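Local coordinates for VgrG protein (Vibrio cholerae, PDB 4DTH) that probably cross-links G-actin as a toxin domain and binds ATP and magnesium ions, at residues H117-I122 with G163-M168; S204-F209 with A224-A229; I249-P254 with S315-Q320. One frame throughout, in Å; residues are numbered along the deposited sequence.

How the contacts relate
Contact 1 lies on the opposite side of the chain's centre from contacts 2 and 3, with centres about 50 Å from contact 2 and about 47 Å from contact 3. Partly buried, it joins helix 101-124 to a loop beside strands 34-38 and 150-153, mixing an apolar layer with polar groups and a water. Contacts 2 and 3 belong to the helical part, about 23 Å apart between centres: helix 221-245 takes part in contact 2 and packs against residues of contact 3, and helix 292-307 borders both. Contact 2 is buried and made of aromatic rings, alanines and aliphatic chains, whereas contact 3, also partly buried, turns on the amide of one asparagine.

Contact 1. Residues H117-I122 with G163-M168; sequences HFTTHI and GQTITM. With SO4 (sulfate ion), chain H.
T119 and T165 bring the two backbones nearest, CA to CA 5.3 Å, where the helical segment 117-122 lies beside the irregular loop segment 163-168. The central polar link is one almost straight hydrogen bond, 2.9 Å from I166 N to T119 OG1 with an N-H...O angle of 173°. OG1 sits beside its own backbone N, anti to the carbonyl carbon (chi1 -58°), and from there it also reaches A115 O, one helical turn back. The hydroxyl therefore accepts from the loop and donates to its own helix, and both bonds fix its rotation. The other branch, T119 CG2, rests on the loop backbone, 3.5 Å from Q164 O.

A water extends the polar link. It donates to T119 O at 2.7 Å and to Q164 O at 2.8 Å, tying a carbonyl of the helix to one of the loop. The amide end of Q164 belongs elsewhere, with OE1 hydrogen-bonded to Q162 N.

I166 CB points toward the helix, and its side chain carries the apolar half. It slides past T119 in the opposite direction and meets I122 tip to tip, CD1 to CD1 3.7 Å. F118 offers its CB to I166 CG1 at 3.7 Å, while its ring leads away from the loop.

H117 faces elsewhere: its ND1 donates in the ring plane to sulfate O2 at 2.9 Å. The ion, probably from the crystallisation liquor, is also held by W113 NE1 and E136 N.

Beneath the apolar layer lie two strands: I151 of strand 150-153 touches F118 and I122, and L34 of strand 34-38 touches F118 and I166, so that helix 101-124 and the loop share one strand-backed floor.

Contact 2. Residues S204-F209 with A224-A229; sequences SLKSQF and AANVFA
L205 O, which accepts the helical bond from F209 N at 3.0 Å, also lies at the edge of the F228 ring, near its plane and 3.6 Å from F228 CD2. The carbonyl thus meets the ring's rim while staying within its own helix.

F209 and F228 form the heart of the contact. Their centroids are 4.8 Å apart and their planes inclined at 35°, an oblique pairing in which F209 CD1 sits over one face of F228, 3.4 Å from its CG. F209 CG is anti to the backbone N (chi1 -175°), which starts the ring on its way across the interface; F228 CB makes an off-centre CH-pi contact with that ring. Farther out, F209 CE2 reaches A224 CB at 3.7 Å, and A224 O stands over one face of the F209 ring, near its rim.

Alanines line the rest of the approach. A225 CB abuts K206 O, and A229 CB touches L205 CB. The gap from A229 CB to K206 CG is 3.6 Å. K206 CD is pressed close to N226 OD1, 3.0 Å, with no hydrogen bond between the two side chains; K206 NZ is hydrogen-bonded to G185 O.

L205, F209 and F228 are also touched by helix 292-307. Two consecutive helices pack here through a pair of phenylalanines, with alanines where the axes approach to 7.9 Å, their N-to-C directions 129° apart.

Contact 3. Residues I249-P254 with S315-Q320; sequences INEWDP and SKNVFQ
E251 N donates to N317 OD1 at 2.9 Å, the one hydrogen bond between loop segment 249-254 and helical segment 315-320. It is somewhat bent, 147° at the hydrogen, and the donor stands above the amide plane, 55° out of it. The same oxygen lies against N250 CB at 3.3 Å. N317 CB points toward the loop, and CG lies anti to the carbonyl carbon (chi1 -79°), which sets the amide against the turn: CG is 3.4 Å from W252 N, and N317 CB packs on W252 CB at 3.8 Å.

To one side N250 and Q320 cross at about a right angle. N250 ND2 comes within 2.9 Å of Q320 OE1, yet the angle is too poor for a hydrogen bond.

The next shell sets the two partners in place. A type II' beta turn from I249 to W252, closed by W252 N to I249 O at 2.8 Å, presents E251 N to the helix. N317 ND2 is hydrogen-bonded to S313 O, so the amide is held at both ends. W252 NE1 is hydrogen-bonded to E257 OE2, and A242 of helix 221-245 touches both I249 and W252.

Charge seems to add little: E251 OE2 stays 4.6 Å from K316 NZ, beyond a salt bridge. The contact rests on a neutral amide that receives from the turn while giving to its own helix.

Contact 1. Residues H117-I122 with G163-M168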
ATOM      1  N   HIS A 117     -24.962   5.375   0.369  1.00 19.64           N
ATOM      2  CA  HIS A 117     -25.159   6.677  -0.279  1.00 19.56           C
ATOM      3  C   HIS A 117     -24.946   6.549  -1.807  1.00 21.31           C
ATOM      4  O   HIS A 117     -25.732   7.103  -2.588  1.00 20.45           O
ATOM      5  CB  HIS A 117     -24.218   7.723   0.353  1.00 20.66           C
ATOM      6  CG  HIS A 117     -24.303   9.067  -0.289  1.00 24.57           C
ATOM      7  ND1 HIS A 117     -25.291   9.972   0.055  1.00 27.32           N
ATOM      8  CD2 HIS A 117     -23.513   9.619  -1.239  1.00 26.59           C
ATOM      9  CE1 HIS A 117     -25.081  11.036  -0.706  1.00 26.82           C
ATOM     10  NE2 HIS A 117     -24.021  10.871  -1.496  1.00 26.86           N
ATOM     11  N   PHE A 118     -23.908   5.791  -2.223  1.00 17.63           N
ATOM     12  CA  PHE A 118     -23.620   5.522  -3.640  1.00 16.99           C
ATOM     13  C   PHE A 118     -24.763   4.729  -4.283  1.00 19.68           C
ATOM     14  O   PHE A 118     -25.100   4.984  -5.440  1.00 17.78           O
ATOM     15  CB  PHE A 118     -22.299   4.752  -3.788  1.00 18.80           C
ATOM     16  CG  PHE A 118     -21.020   5.562  -3.887  1.00 19.46           C
ATOM     17  CD1 PHE A 118     -20.927   6.646  -4.758  1.00 22.68           C
ATOM     18  CD2 PHE A 118     -19.871   5.156  -3.218  1.00 21.27           C
ATOM     19  CE1 PHE A 118     -19.722   7.344  -4.908  1.00 23.23           C
ATOM     20  CE2 PHE A 118     -18.669   5.860  -3.367  1.00 23.61           C
ATOM     21  CZ  PHE A 118     -18.609   6.959  -4.197  1.00 21.60           C
ATOM     22  N   THR A 119     -25.343   3.755  -3.536  1.00 17.21           N
ATOM     23  CA  THR A 119     -26.482   2.933  -3.997  1.00 16.95           C
ATOM     24  C   THR A 119     -27.654   3.853  -4.396  1.00 20.44           C
ATOM     25  O   THR A 119     -28.237   3.663  -5.462  1.00 20.58           O
ATOM     26  CB  THR A 119     -26.857   1.870  -2.942  1.00 22.19           C
ATOM     27  OG1 THR A 119     -25.717   1.050  -2.672  1.00 21.37           O
ATOM     28  CG2 THR A 119     -28.040   0.991  -3.380  1.00 22.61           C
ATOM     29  N   THR A 120     -27.961   4.873  -3.567  1.00 17.84           N
ATOM     30  CA  THR A 120     -29.021   5.838  -3.873  1.00 18.45           C
ATOM     31  C   THR A 120     -28.583   6.722  -5.044  1.00 21.54           C
ATOM     32  O   THR A 120     -29.386   6.977  -5.933  1.00 21.30           O
ATOM     33  CB  THR A 120     -29.371   6.654  -2.607  1.00 25.18           C
ATOM     34  OG1 THR A 120     -29.850   5.746  -1.620  1.00 23.29           O
ATOM     35  CG2 THR A 120     -30.429   7.727  -2.857  1.00 24.40           C
ATOM     36  N   HIS A 121     -27.299   7.152  -5.054  1.00 18.41           N
ATOM     37  CA  HIS A 121     -26.758   8.030  -6.098  1.00 17.70           C
ATOM     38  C   HIS A 121     -26.898   7.458  -7.504  1.00 21.25           C
ATOM     39  O   HIS A 121     -27.343   8.162  -8.392  1.00 21.12           O
ATOM     40  CB  HIS A 121     -25.293   8.403  -5.805  1.00 18.04           C
ATOM     41  CG  HIS A 121     -24.748   9.439  -6.745  1.00 21.45           C
ATOM     42  ND1 HIS A 121     -24.935  10.790  -6.514  1.00 23.38           N
ATOM     43  CD2 HIS A 121     -24.045   9.286  -7.897  1.00 23.28           C
ATOM     44  CE1 HIS A 121     -24.324  11.416  -7.506  1.00 23.12           C
ATOM     45  NE2 HIS A 121     -23.780  10.557  -8.368  1.00 23.27           N
ATOM     46  N   ILE A 122     -26.563   6.190  -7.710  1.00 18.22           N
ATOM     47  CA  ILE A 122     -26.695   5.571  -9.043  1.00 18.76           C
ATOM     48  C   ILE A 122     -28.165   5.303  -9.436  1.00 23.20           C
ATOM     49  O   ILE A 122     -28.472   5.079 -10.612  1.00 22.44           O
ATOM     50  CB  ILE A 122     -25.813   4.314  -9.194  1.00 21.53           C
ATOM     51  CG1 ILE A 122     -26.222   3.214  -8.172  1.00 21.17           C
ATOM     52  CG2 ILE A 122     -24.318   4.677  -9.133  1.00 22.42           C
ATOM     53  CD1 ILE A 122     -25.734   1.753  -8.506  1.00 25.11           C
ATOM     54  N   GLY A 163     -30.105  -1.698 -10.792  1.00 24.72           N
ATOM     55  CA  GLY A 163     -30.509  -1.633  -9.387  1.00 24.04           C
ATOM     56  C   GLY A 163     -29.472  -2.177  -8.418  1.00 26.21           C
ATOM     57  O   GLY A 163     -29.827  -2.751  -7.381  1.00 25.06           O
ATOM     58  N   GLN A 164     -28.173  -1.994  -8.743  1.00 21.34           N
ATOM     59  CA  GLN A 164     -27.076  -2.509  -7.922  1.00 20.62           C
ATOM     60  C   GLN A 164     -27.018  -1.931  -6.525  1.00 23.70           C
ATOM     61  O   GLN A 164     -27.251  -0.736  -6.328  1.00 22.88           O
ATOM     62  CB  GLN A 164     -25.697  -2.230  -8.566  1.00 21.05           C
ATOM     63  CG  GLN A 164     -25.390  -3.059  -9.794  1.00 26.20           C
ATOM     64  CD  GLN A 164     -25.688  -2.309 -11.066  1.00 28.56           C
ATOM     65  OE1 GLN A 164     -26.664  -1.547 -11.169  1.00 22.61           O
ATOM     66  NE2 GLN A 164     -24.879  -2.565 -12.085  1.00 24.13           N
ATOM     67  N   THR A 165     -26.616  -2.778  -5.576  1.00 21.08           N
ATOM     68  CA  THR A 165     -26.252  -2.365  -4.233  1.00 21.33           C
ATOM     69  C   THR A 165     -24.726  -2.257  -4.325  1.00 24.65           C
ATOM     70  O   THR A 165     -24.075  -3.161  -4.872  1.00 24.32           O
ATOM     71  CB  THR A 165     -26.708  -3.382  -3.179  1.00 28.27           C
ATOM     72  OG1 THR A 165     -28.132  -3.414  -3.190  1.00 27.30           O
ATOM     73  CG2 THR A 165     -26.223  -3.025  -1.766  1.00 27.33           C
ATOM     74  N   ILE A 166     -24.170  -1.138  -3.853  1.00 19.45           N
ATOM     75  CA  ILE A 166     -22.721  -0.914  -3.868  1.00 18.82           C
ATOM     76  C   ILE A 166     -22.126  -1.727  -2.735  1.00 23.12           C
ATOM     77  O   ILE A 166     -22.554  -1.609  -1.589  1.00 23.23           O
ATOM     78  CB  ILE A 166     -22.359   0.592  -3.839  1.00 21.35           C
ATOM     79  CG1 ILE A 166     -23.012   1.339  -5.039  1.00 21.21           C
ATOM     80  CG2 ILE A 166     -20.836   0.811  -3.793  1.00 21.67           C
ATOM     81  CD1 ILE A 166     -22.863   0.661  -6.439  1.00 20.23           C
ATOM     82  N   THR A 167     -21.186  -2.614  -3.089  1.00 19.73           N
ATOM     83  CA  THR A 167     -20.628  -3.596  -2.177  1.00 19.92           C
ATOM     84  C   THR A 167     -19.115  -3.597  -2.064  1.00 23.78           C
ATOM     85  O   THR A 167     -18.411  -2.973  -2.850  1.00 22.93           O
ATOM     86  CB  THR A 167     -21.141  -5.015  -2.554  1.00 25.84           C
ATOM     87  OG1 THR A 167     -20.720  -5.307  -3.892  1.00 26.68           O
ATOM     88  CG2 THR A 167     -22.694  -5.150  -2.426  1.00 23.84           C
ATOM     89  N   MET A 168     -18.628  -4.333  -1.067  1.00 22.14           N
ATOM     90  CA  MET A 168     -17.200  -4.537  -0.811  1.00 22.18           C
ATOM     91  C   MET A 168     -16.976  -6.024  -0.536  1.00 28.58           C
ATOM     92  O   MET A 168     -17.914  -6.717  -0.122  1.00 28.80           O
ATOM     93  CB  MET A 168     -16.683  -3.631   0.318  1.00 24.58           C
ATOM     94  CG  MET A 168     -17.659  -3.419   1.427  1.00 27.66           C
ATOM     95  SD  MET A 168     -17.324  -1.987   2.444  1.00 29.61           S
ATOM     96  CE  MET A 168     -18.144  -0.682   1.533  1.00 27.01           C
TER
HETATM   97  S   SO4 H 407     -27.561  10.061   3.226  1.00 43.38           S
HETATM   98  O1  SO4 H 407     -29.004  10.128   3.016  1.00 43.81           O
HETATM   99  O2  SO4 H 407     -26.958   9.092   2.283  1.00 43.92           O
HETATM  100  O3  SO4 H 407     -26.984  11.379   2.977  1.00 43.88           O
HETATM  101  O4  SO4 H 407     -27.290   9.626   4.614  1.00 40.18           O
HETATM  102  O   HOH W   1     -28.919   1.404  -6.798  1.00 22.66           O

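Contact 2. Residues S204-F209 with A224-A229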
ATOM      1  N   SER A 204      16.450 -16.695  10.810  1.00 28.32           N
ATOM      2  CA  SER A 204      17.736 -17.363  11.048  1.00 27.68           C
ATOM      3  C   SER A 204      18.927 -16.436  10.749  1.00 30.13           C
ATOM      4  O   SER A 204      20.015 -16.632  11.300  1.00 29.65           O
ATOM      5  CB  SER A 204      17.836 -18.647  10.231  1.00 30.95           C
ATOM      6  OG  SER A 204      17.867 -18.392   8.838  1.00 39.24           O
ATOM      7  N   LEU A 205      18.716 -15.420   9.880  1.00 25.33           N
ATOM      8  CA  LEU A 205      19.766 -14.465   9.519  1.00 24.11           C
ATOM      9  C   LEU A 205      20.248 -13.591  10.690  1.00 27.95           C
ATOM     10  O   LEU A 205      21.375 -13.095  10.648  1.00 27.55           O
ATOM     11  CB  LEU A 205      19.340 -13.600   8.323  1.00 23.28           C
ATOM     12  CG  LEU A 205      19.240 -14.336   7.002  1.00 26.21           C
ATOM     13  CD1 LEU A 205      18.513 -13.494   5.985  1.00 25.37           C
ATOM     14  CD2 LEU A 205      20.631 -14.760   6.477  1.00 26.39           C
ATOM     15  N   LYS A 206      19.412 -13.405  11.724  1.00 25.88           N
ATOM     16  CA  LYS A 206      19.803 -12.614  12.898  1.00 26.17           C
ATOM     17  C   LYS A 206      20.981 -13.258  13.621  1.00 30.03           C
ATOM     18  O   LYS A 206      22.016 -12.615  13.809  1.00 30.03           O
ATOM     19  CB  LYS A 206      18.644 -12.481  13.871  1.00 28.44           C
ATOM     20  CG  LYS A 206      17.639 -11.456  13.434  1.00 35.31           C
ATOM     21  CD  LYS A 206      16.725 -11.190  14.553  1.00 43.15           C
ATOM     22  CE  LYS A 206      15.539 -12.055  14.459  1.00 53.14           C
ATOM     23  NZ  LYS A 206      14.959 -12.251  15.798  1.00 60.81           N
ATOM     24  N   SER A 207      20.825 -14.547  13.987  1.00 28.03           N
ATOM     25  CA  SER A 207      21.873 -15.306  14.677  1.00 27.84           C
ATOM     26  C   SER A 207      23.082 -15.514  13.765  1.00 31.34           C
ATOM     27  O   SER A 207      24.220 -15.505  14.245  1.00 31.43           O
ATOM     28  CB  SER A 207      21.343 -16.641  15.192  1.00 33.08           C
ATOM     29  OG  SER A 207      20.738 -17.399  14.158  1.00 44.23           O
ATOM     30  N   GLN A 208      22.838 -15.629  12.443  1.00 27.52           N
ATOM     31  CA  GLN A 208      23.909 -15.769  11.468  1.00 26.50           C
ATOM     32  C   GLN A 208      24.801 -14.519  11.503  1.00 28.47           C
ATOM     33  O   GLN A 208      26.013 -14.668  11.602  1.00 28.45           O
ATOM     34  CB  GLN A 208      23.339 -16.005  10.055  1.00 27.00           C
ATOM     35  CG  GLN A 208      24.400 -16.464   9.043  1.00 35.61           C
ATOM     36  CD  GLN A 208      24.671 -17.969   9.033  1.00 47.60           C
ATOM     37  OE1 GLN A 208      25.352 -18.484   8.144  1.00 34.96           O
ATOM     38  NE2 GLN A 208      24.125 -18.730   9.991  1.00 45.39           N
ATOM     39  N   PHE A 209      24.195 -13.294  11.517  1.00 24.11           N
ATOM     40  CA  PHE A 209      24.979 -12.044  11.554  1.00 23.40           C
ATOM     41  C   PHE A 209      25.860 -11.993  12.817  1.00 28.51           C
ATOM     42  O   PHE A 209      27.024 -11.610  12.735  1.00 28.03           O
ATOM     43  CB  PHE A 209      24.066 -10.799  11.488  1.00 23.79           C
ATOM     44  CG  PHE A 209      24.803  -9.482  11.400  1.00 24.47           C
ATOM     45  CD1 PHE A 209      25.362  -9.059  10.203  1.00 26.39           C
ATOM     46  CD2 PHE A 209      24.967  -8.680  12.527  1.00 25.48           C
ATOM     47  CE1 PHE A 209      26.048  -7.851  10.122  1.00 27.72           C
ATOM     48  CE2 PHE A 209      25.657  -7.476  12.446  1.00 27.68           C
ATOM     49  CZ  PHE A 209      26.196  -7.070  11.250  1.00 26.44           C
ATOM     50  N   ALA A 224      21.823  -4.050  14.765  1.00 27.88           N
ATOM     51  CA  ALA A 224      22.536  -4.378  13.525  1.00 26.98           C
ATOM     52  C   ALA A 224      22.094  -5.735  12.982  1.00 29.65           C
ATOM     53  O   ALA A 224      21.840  -5.835  11.783  1.00 27.86           O
ATOM     54  CB  ALA A 224      24.041  -4.365  13.745  1.00 27.83           C
ATOM     55  N   ALA A 225      21.954  -6.761  13.863  1.00 26.36           N
ATOM     56  CA  ALA A 225      21.516  -8.105  13.454  1.00 26.09           C
ATOM     57  C   ALA A 225      20.085  -8.092  12.883  1.00 28.69           C
ATOM     58  O   ALA A 225      19.818  -8.775  11.892  1.00 26.48           O
ATOM     59  CB  ALA A 225      21.624  -9.078  14.614  1.00 27.18           C
ATOM     60  N   ASN A 226      19.186  -7.290  13.492  1.00 24.49           N
ATOM     61  CA  ASN A 226      17.804  -7.134  13.036  1.00 23.82           C
ATOM     62  C   ASN A 226      17.757  -6.469  11.665  1.00 25.61           C
ATOM     63  O   ASN A 226      17.045  -6.959  10.781  1.00 24.77           O
ATOM     64  CB  ASN A 226      16.983  -6.325  14.055  1.00 26.13           C
ATOM     65  CG  ASN A 226      16.596  -7.111  15.287  1.00 43.58           C
ATOM     66  OD1 ASN A 226      16.256  -8.284  15.227  1.00 43.04           O
ATOM     67  ND2 ASN A 226      16.587  -6.478  16.434  1.00 36.25           N
ATOM     68  N   VAL A 227      18.526  -5.375  11.478  1.00 21.45           N
ATOM     69  CA  VAL A 227      18.585  -4.660  10.196  1.00 20.97           C
ATOM     70  C   VAL A 227      19.143  -5.597   9.122  1.00 23.22           C
ATOM     71  O   VAL A 227      18.586  -5.663   8.021  1.00 22.24           O
ATOM     72  CB  VAL A 227      19.358  -3.315  10.263  1.00 25.37           C
ATOM     73  CG1 VAL A 227      19.522  -2.701   8.869  1.00 25.09           C
ATOM     74  CG2 VAL A 227      18.651  -2.326  11.191  1.00 25.47           C
ATOM     75  N   PHE A 228      20.208  -6.343   9.455  1.00 19.82           N
ATOM     76  CA  PHE A 228      20.807  -7.290   8.514  1.00 19.10           C
ATOM     77  C   PHE A 228      19.792  -8.336   8.073  1.00 21.81           C
ATOM     78  O   PHE A 228      19.677  -8.574   6.880  1.00 21.52           O
ATOM     79  CB  PHE A 228      22.038  -7.974   9.130  1.00 20.67           C
ATOM     80  CG  PHE A 228      22.617  -9.078   8.276  1.00 21.13           C
ATOM     81  CD1 PHE A 228      23.532  -8.792   7.267  1.00 22.94           C
ATOM     82  CD2 PHE A 228      22.279 -10.407   8.504  1.00 23.06           C
ATOM     83  CE1 PHE A 228      24.101  -9.818   6.506  1.00 23.06           C
ATOM     84  CE2 PHE A 228      22.862 -11.434   7.748  1.00 24.68           C
ATOM     85  CZ  PHE A 228      23.753 -11.125   6.747  1.00 21.93           C
ATOM     86  N   ALA A 229      19.063  -8.963   9.021  1.00 19.27           N
ATOM     87  CA  ALA A 229      18.073  -9.984   8.660  1.00 19.55           C
ATOM     88  C   ALA A 229      16.956  -9.421   7.778  1.00 22.03           C
ATOM     89  O   ALA A 229      16.557 -10.077   6.814  1.00 20.77           O
ATOM     90  CB  ALA A 229      17.486 -10.619   9.899  1.00 20.64           C
TER

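Contact 3. Residues I249-P254 with S315-Q320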
ATOM      1  N   ILE A 249      16.231  -5.908 -13.536  0.50 21.00           N
ATOM      2  CA  ILE A 249      16.649  -5.170 -12.324  0.50 21.38           C
ATOM      3  C   ILE A 249      17.944  -4.466 -12.641  0.50 24.75           C
ATOM      4  O   ILE A 249      18.945  -5.141 -12.879  0.50 23.13           O
ATOM      5  CB  ILE A 249      16.885  -6.096 -11.077  0.50 24.79           C
ATOM      6  CG1 ILE A 249      15.719  -7.062 -10.797  0.50 24.96           C
ATOM      7  CG2 ILE A 249      17.319  -5.284  -9.824  0.50 26.58           C
ATOM      8  CD1 ILE A 249      14.468  -6.466 -10.239  0.50 29.56           C
ATOM      9  N   ASN A 250      17.956  -3.115 -12.585  1.00 22.91           N
ATOM     10  CA  ASN A 250      19.173  -2.330 -12.852  1.00 24.06           C
ATOM     11  C   ASN A 250      19.713  -2.725 -14.230  1.00 27.80           C
ATOM     12  O   ASN A 250      18.966  -2.649 -15.205  1.00 28.26           O
ATOM     13  CB  ASN A 250      20.233  -2.524 -11.734  1.00 29.69           C
ATOM     14  CG  ASN A 250      20.526  -1.310 -10.936  1.00 56.04           C
ATOM     15  OD1 ASN A 250      19.738  -0.356 -10.885  1.00 56.96           O
ATOM     16  ND2 ASN A 250      21.641  -1.370 -10.234  1.00 46.61           N
ATOM     17  N   GLU A 251      20.932  -3.300 -14.276  1.00 23.69           N
ATOM     18  CA  GLU A 251      21.557  -3.751 -15.516  1.00 23.97           C
ATOM     19  C   GLU A 251      21.463  -5.274 -15.725  1.00 26.83           C
ATOM     20  O   GLU A 251      21.964  -5.770 -16.728  1.00 27.94           O
ATOM     21  CB  GLU A 251      23.010  -3.252 -15.615  1.00 25.64           C
ATOM     22  CG  GLU A 251      23.120  -1.757 -15.882  1.00 39.21           C
ATOM     23  CD  GLU A 251      24.531  -1.201 -15.835  1.00 66.78           C
ATOM     24  OE1 GLU A 251      25.372  -1.630 -16.657  1.00 65.83           O
ATOM     25  OE2 GLU A 251      24.787  -0.315 -14.989  1.00 66.72           O
ATOM     26  N   TRP A 252      20.793  -6.012 -14.802  1.00 22.26           N
ATOM     27  CA  TRP A 252      20.656  -7.467 -14.948  1.00 20.76           C
ATOM     28  C   TRP A 252      19.609  -7.803 -15.980  1.00 23.23           C
ATOM     29  O   TRP A 252      18.477  -7.305 -15.915  1.00 22.01           O
ATOM     30  CB  TRP A 252      20.299  -8.154 -13.622  1.00 18.67           C
ATOM     31  CG  TRP A 252      20.262  -9.649 -13.731  1.00 18.53           C
ATOM     32  CD1 TRP A 252      21.336 -10.491 -13.811  1.00 20.88           C
ATOM     33  CD2 TRP A 252      19.094 -10.487 -13.734  1.00 17.68           C
ATOM     34  NE1 TRP A 252      20.907 -11.797 -13.882  1.00 19.59           N
ATOM     35  CE2 TRP A 252      19.540 -11.827 -13.795  1.00 20.51           C
ATOM     36  CE3 TRP A 252      17.711 -10.238 -13.645  1.00 17.87           C
ATOM     37  CZ2 TRP A 252      18.657 -12.912 -13.788  1.00 19.20           C
ATOM     38  CZ3 TRP A 252      16.835 -11.316 -13.646  1.00 18.67           C
ATOM     39  CH2 TRP A 252      17.309 -12.637 -13.703  1.00 19.66           C
ATOM     40  N   ASP A 253      20.003  -8.654 -16.933  1.00 20.94           N
ATOM     41  CA  ASP A 253      19.149  -9.096 -18.025  1.00 20.97           C
ATOM     42  C   ASP A 253      18.756 -10.559 -17.798  1.00 23.65           C
ATOM     43  O   ASP A 253      19.610 -11.443 -17.897  1.00 24.83           O
ATOM     44  CB  ASP A 253      19.878  -8.899 -19.372  1.00 23.21           C
ATOM     45  CG  ASP A 253      19.123  -9.376 -20.602  1.00 26.52           C
ATOM     46  OD1 ASP A 253      17.985  -9.884 -20.451  1.00 22.94           O
ATOM     47  OD2 ASP A 253      19.680  -9.282 -21.705  1.00 27.62           O
ATOM     48  N   PRO A 254      17.468 -10.842 -17.483  1.00 20.27           N
ATOM     49  CA  PRO A 254      17.049 -12.246 -17.270  1.00 20.21           C
ATOM     50  C   PRO A 254      17.325 -13.179 -18.447  1.00 25.80           C
ATOM     51  O   PRO A 254      17.634 -14.354 -18.236  1.00 25.81           O
ATOM     52  CB  PRO A 254      15.546 -12.131 -17.004  1.00 21.30           C
ATOM     53  CG  PRO A 254      15.149 -10.802 -17.595  1.00 24.92           C
ATOM     54  CD  PRO A 254      16.330  -9.917 -17.327  1.00 20.61           C
ATOM     55  N   SER A 315      23.352 -10.727  -8.184  1.00 18.36           N
ATOM     56  CA  SER A 315      23.727 -10.280  -6.839  1.00 17.91           C
ATOM     57  C   SER A 315      24.158  -8.800  -6.823  1.00 21.69           C
ATOM     58  O   SER A 315      23.665  -8.040  -5.997  1.00 21.03           O
ATOM     59  CB  SER A 315      24.840 -11.160  -6.276  1.00 19.18           C
ATOM     60  OG  SER A 315      24.445 -12.520  -6.185  1.00 22.41           O
ATOM     61  N   LYS A 316      25.067  -8.408  -7.737  1.00 20.55           N
ATOM     62  CA  LYS A 316      25.597  -7.042  -7.868  1.00 21.23           C
ATOM     63  C   LYS A 316      24.483  -6.079  -8.213  1.00 23.73           C
ATOM     64  O   LYS A 316      24.391  -5.008  -7.613  1.00 21.83           O
ATOM     65  CB  LYS A 316      26.717  -7.000  -8.946  1.00 26.14           C
ATOM     66  CG  LYS A 316      27.296  -5.611  -9.262  1.00 50.35           C
ATOM     67  CD  LYS A 316      27.262  -5.300 -10.765  1.00 66.66           C
ATOM     68  CE  LYS A 316      27.659  -3.870 -11.041  1.00 81.46           C
ATOM     69  NZ  LYS A 316      26.766  -3.221 -12.040  1.00 91.79           N
ATOM     70  N   ASN A 317      23.630  -6.458  -9.183  1.00 20.13           N
ATOM     71  CA  ASN A 317      22.524  -5.617  -9.605  1.00 19.49           C
ATOM     72  C   ASN A 317      21.461  -5.387  -8.534  1.00 22.35           C
ATOM     73  O   ASN A 317      21.007  -4.259  -8.385  1.00 21.67           O
ATOM     74  CB  ASN A 317      21.949  -6.093 -10.930  1.00 18.85           C
ATOM     75  CG  ASN A 317      22.810  -5.631 -12.083  1.00 27.78           C
ATOM     76  OD1 ASN A 317      22.802  -4.448 -12.439  1.00 25.21           O
ATOM     77  ND2 ASN A 317      23.619  -6.531 -12.639  1.00 22.37           N
ATOM     78  N   VAL A 318      21.100  -6.431  -7.766  1.00 18.96           N
ATOM     79  CA  VAL A 318      20.118  -6.314  -6.677  1.00 18.60           C
ATOM     80  C   VAL A 318      20.736  -5.444  -5.567  1.00 23.03           C
ATOM     81  O   VAL A 318      20.082  -4.518  -5.089  1.00 21.75           O
ATOM     82  CB  VAL A 318      19.639  -7.704  -6.147  1.00 21.42           C
ATOM     83  CG1 VAL A 318      18.868  -7.566  -4.828  1.00 21.12           C
ATOM     84  CG2 VAL A 318      18.780  -8.429  -7.192  1.00 20.68           C
ATOM     85  N   PHE A 319      21.997  -5.733  -5.186  1.00 21.58           N
ATOM     86  CA  PHE A 319      22.690  -4.960  -4.152  1.00 22.37           C
ATOM     87  C   PHE A 319      22.743  -3.470  -4.510  1.00 26.90           C
ATOM     88  O   PHE A 319      22.282  -2.660  -3.708  1.00 25.69           O
ATOM     89  CB  PHE A 319      24.091  -5.538  -3.854  1.00 24.69           C
ATOM     90  CG  PHE A 319      24.766  -4.875  -2.673  1.00 26.82           C
ATOM     91  CD1 PHE A 319      25.521  -3.718  -2.842  1.00 31.70           C
ATOM     92  CD2 PHE A 319      24.615  -5.387  -1.386  1.00 28.35           C
ATOM     93  CE1 PHE A 319      26.114  -3.083  -1.743  1.00 32.67           C
ATOM     94  CE2 PHE A 319      25.219  -4.755  -0.289  1.00 31.60           C
ATOM     95  CZ  PHE A 319      25.965  -3.610  -0.478  1.00 30.78           C
ATOM     96  N   GLN A 320      23.228  -3.111  -5.722  1.00 24.48           N
ATOM     97  CA  GLN A 320      23.321  -1.718  -6.187  1.00 25.01           C
ATOM     98  C   GLN A 320      21.950  -1.047  -6.273  1.00 28.67           C
ATOM     99  O   GLN A 320      21.806   0.110  -5.870  1.00 28.98           O
ATOM    100  CB  GLN A 320      24.040  -1.630  -7.552  1.00 27.29           C
ATOM    101  CG  GLN A 320      24.436  -0.189  -7.946  1.00 54.01           C
ATOM    102  CD  GLN A 320      24.738   0.028  -9.419  1.00 81.48           C
ATOM    103  OE1 GLN A 320      24.513  -0.833 -10.277  1.00 78.20           O
ATOM    104  NE2 GLN A 320      25.226   1.217  -9.749  1.00 77.86           N
TER